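PDB 4PSM: ssDNA binding protein from Pyrococcus furiosus, which binds single-stranded DNA, which it entraps in a tunnel system formed between its subunits. Local coordinates for the interface of chains A and B. Sequence-based numbering; all coordinates share one arbitrary frame. Chains: chain A/B, ssDNA binding protein.

The interface of chains A and B. Residues chain A 94, 97-99, 101; chain B 8-9, 63, 95, 99.
The carboxylate oxygen OE2 of A:Glu101 takes a nearly straight hydrogen bond of 2.7 Å from NH1 of B:Arg63, also a salt bridge. NH1 meets OE2 on its syn side, and OE2 lies almost in the guanidinium plane; the two charged groups reach each other tip to tip, their planes turned 34° apart. The other oxygen, OE1, receives the backbone N-H of B:Phe9 at 2.9 Å through its syn lone pair. Both oxygens are tied to chain B, one by a side chain and one by the main chain, which should fix the rotation of the carboxylate. The chain of A:Glu101 runs extended beyond CG (chi2 180°), and this carries the acid out from its helix to the strand and loop of the partner. An alanine here would probably leave the guanidinium of B:Arg63 without its mate across the interface and the N-H of B:Phe9 without its acceptor.

Beside this polar pair, the ring of B:Phe9 shows how one aromatic group can join a salt bridge to a coiled coil. NH1 of B:Arg63 lies over one face, 3.1 Å above the plane and toward the rim, while CD1 of B:Leu95 lies off the opposite face, also toward the rim. A:Leu97 meets the ring at its edge, CB in the ring plane and CD2 tilted toward the B:Arg63 side, with CG anti to the backbone N (chi1 170°); CB of A:Ala98 comes from the B:Leu95 side, 3.5 Å from CD2 of B:Phe9, and CG of A:Lys94 flanks CZ loosely from that side. CB of A:Ala98 also touches CD1 of B:Leu95 at 3.6 Å, linking the ring to the helix–helix seam. There the selenomethionines A:Met99 and B:Met99 pass in opposite directions, their CE methyls 3.4 Å apart. Repeated by the two-fold axis, the patch joins the long helices 93–141 and docks each helix against the partner's globular part, probably helping to set the subunit arrangement that frames the DNA-entrapping tunnels.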
ATOM      1  N   LYS A  94      32.752 -24.262 -22.326  1.00 66.04           N
ATOM      2  CA  LYS A  94      31.751 -23.246 -22.637  1.00 44.81           C
ATOM      3  C   LYS A  94      30.467 -23.401 -21.828  1.00 44.33           C
ATOM      4  O   LYS A  94      29.924 -22.415 -21.338  1.00 45.58           O
ATOM      5  CB  LYS A  94      31.468 -23.202 -24.147  1.00 44.42           C
ATOM      6  CG  LYS A  94      32.576 -22.511 -24.939  1.00 44.19           C
ATOM      7  CD  LYS A  94      32.380 -22.606 -26.452  1.00 45.78           C
ATOM      8  CE  LYS A  94      32.831 -23.959 -26.984  1.00 96.65           C
ATOM      9  NZ  LYS A  94      34.310 -24.150 -26.924  1.00 85.58           N
ATOM     10  N   LEU A  97      31.205 -22.339 -18.370  1.00 46.45           N
ATOM     11  CA  LEU A  97      31.295 -20.891 -18.311  1.00 55.48           C
ATOM     12  C   LEU A  97      29.904 -20.285 -18.269  1.00 50.61           C
ATOM     13  O   LEU A  97      29.644 -19.392 -17.480  1.00 38.05           O
ATOM     14  CB  LEU A  97      32.089 -20.335 -19.498  1.00 45.98           C
ATOM     15  CG  LEU A  97      32.036 -18.805 -19.661  1.00 74.18           C
ATOM     16  CD1 LEU A  97      32.409 -18.085 -18.371  1.00 35.93           C
ATOM     17  CD2 LEU A  97      32.904 -18.311 -20.826  1.00 39.68           C
ATOM     18  N   ALA A  98      29.019 -20.794 -19.120  1.00 44.05           N
ATOM     19  CA  ALA A  98      27.661 -20.290 -19.220  1.00 40.32           C
ATOM     20  C   ALA A  98      26.889 -20.479 -17.910  1.00 49.71           C
ATOM     21  O   ALA A  98      26.144 -19.596 -17.495  1.00 46.08           O
ATOM     22  CB  ALA A  98      26.931 -20.976 -20.376  1.00 30.54           C
HETATM   23  N   MSE A  99      27.077 -21.630 -17.271  1.00 31.07           N
HETATM   24  CA  MSE A  99      26.394 -21.954 -16.032  1.00 30.52           C
HETATM   25  C   MSE A  99      26.893 -21.107 -14.880  1.00 43.03           C
HETATM   26  O   MSE A  99      26.122 -20.743 -13.985  1.00 39.97           O
HETATM   27  CB  MSE A  99      26.562 -23.433 -15.685  1.00 26.29           C
HETATM   28  CG  MSE A  99      25.890 -24.359 -16.662  1.00 53.92           C
HETATM   29 SE   MSE A  99      24.064 -23.826 -17.018  1.00 61.75          SE
HETATM   30  CE  MSE A  99      24.296 -22.649 -18.533  1.00 30.88           C
ATOM     31  N   GLU A 101      27.976 -18.103 -15.350  1.00 43.89           N
ATOM     32  CA  GLU A 101      27.357 -16.820 -15.656  1.00 37.17           C
ATOM     33  C   GLU A 101      25.920 -16.792 -15.140  1.00 56.56           C
ATOM     34  O   GLU A 101      25.490 -15.812 -14.546  1.00 42.41           O
ATOM     35  CB  GLU A 101      27.386 -16.549 -17.161  1.00 36.01           C
ATOM     36  CG  GLU A 101      28.799 -16.421 -17.723  1.00 57.89           C
ATOM     37  CD  GLU A 101      28.832 -16.161 -19.217  1.00 71.14           C
ATOM     38  OE1 GLU A 101      27.832 -16.465 -19.908  1.00 49.47           O
ATOM     39  OE2 GLU A 101      29.867 -15.645 -19.692  1.00 52.75           O
TER
ATOM     40  N   GLY B   8      27.613 -12.025 -22.170  1.00 67.37           N
ATOM     41  CA  GLY B   8      27.927 -13.399 -21.823  1.00 47.14           C
ATOM     42  C   GLY B   8      27.193 -14.269 -22.821  1.00 42.63           C
ATOM     43  O   GLY B   8      26.709 -13.763 -23.833  1.00 51.86           O
ATOM     44  N   PHE B   9      27.094 -15.566 -22.552  1.00 34.11           N
ATOM     45  CA  PHE B   9      26.422 -16.456 -23.484  1.00 32.35           C
ATOM     46  C   PHE B   9      24.934 -16.158 -23.546  1.00 34.19           C
ATOM     47  O   PHE B   9      24.278 -16.009 -22.519  1.00 42.93           O
ATOM     48  CB  PHE B   9      26.638 -17.923 -23.119  1.00 50.29           C
ATOM     49  CG  PHE B   9      28.053 -18.379 -23.260  1.00 61.05           C
ATOM     50  CD1 PHE B   9      28.609 -18.583 -24.512  1.00 58.65           C
ATOM     51  CD2 PHE B   9      28.830 -18.615 -22.139  1.00 59.07           C
ATOM     52  CE1 PHE B   9      29.920 -19.008 -24.642  1.00 66.33           C
ATOM     53  CE2 PHE B   9      30.134 -19.044 -22.262  1.00 69.11           C
ATOM     54  CZ  PHE B   9      30.683 -19.237 -23.510  1.00 45.90           C
ATOM     55  N   ARG B  63      27.990 -14.385 -28.090  1.00 51.69           N
ATOM     56  CA  ARG B  63      28.452 -13.513 -27.024  1.00 61.68           C
ATOM     57  C   ARG B  63      28.713 -12.156 -27.653  1.00 65.22           C
ATOM     58  O   ARG B  63      29.370 -12.058 -28.692  1.00 66.97           O
ATOM     59  CB  ARG B  63      29.734 -14.038 -26.387  1.00 52.62           C
ATOM     60  CG  ARG B  63      29.577 -15.334 -25.631  1.00 75.18           C
ATOM     61  CD  ARG B  63      30.920 -15.782 -25.080  1.00 74.25           C
ATOM     62  NE  ARG B  63      31.452 -14.839 -24.102  1.00 70.04           N
ATOM     63  CZ  ARG B  63      31.183 -14.895 -22.803  1.00 64.27           C
ATOM     64  NH1 ARG B  63      30.383 -15.846 -22.338  1.00 53.27           N
ATOM     65  NH2 ARG B  63      31.707 -14.005 -21.972  1.00 76.25           N
ATOM     66  N   LEU B  95      25.630 -26.336 -24.943  1.00 53.03           N
ATOM     67  CA  LEU B  95      25.550 -24.904 -24.696  1.00 64.57           C
ATOM     68  C   LEU B  95      24.253 -24.350 -25.261  1.00 61.43           C
ATOM     69  O   LEU B  95      23.563 -23.573 -24.614  1.00 50.07           O
ATOM     70  CB  LEU B  95      26.728 -24.185 -25.344  1.00 45.67           C
ATOM     71  CG  LEU B  95      26.777 -22.671 -25.131  1.00 48.08           C
ATOM     72  CD1 LEU B  95      27.176 -22.339 -23.701  1.00 43.58           C
ATOM     73  CD2 LEU B  95      27.734 -22.022 -26.119  1.00 43.45           C
HETATM   74  N   MSE B  99      21.151 -22.608 -23.165  1.00 35.82           N
HETATM   75  CA  MSE B  99      20.724 -21.245 -23.446  1.00 41.84           C
HETATM   76  C   MSE B  99      19.250 -21.198 -23.784  1.00 66.44           C
HETATM   77  O   MSE B  99      18.564 -20.232 -23.454  1.00 45.30           O
HETATM   78  CB  MSE B  99      21.538 -20.648 -24.589  1.00 44.88           C
HETATM   79  CG  MSE B  99      22.990 -20.400 -24.241  1.00 57.71           C
HETATM   80 SE   MSE B  99      23.199 -19.462 -22.541  1.00 75.10          SE
HETATM   81  CE  MSE B  99      23.332 -21.001 -21.368  1.00 50.16           C
TER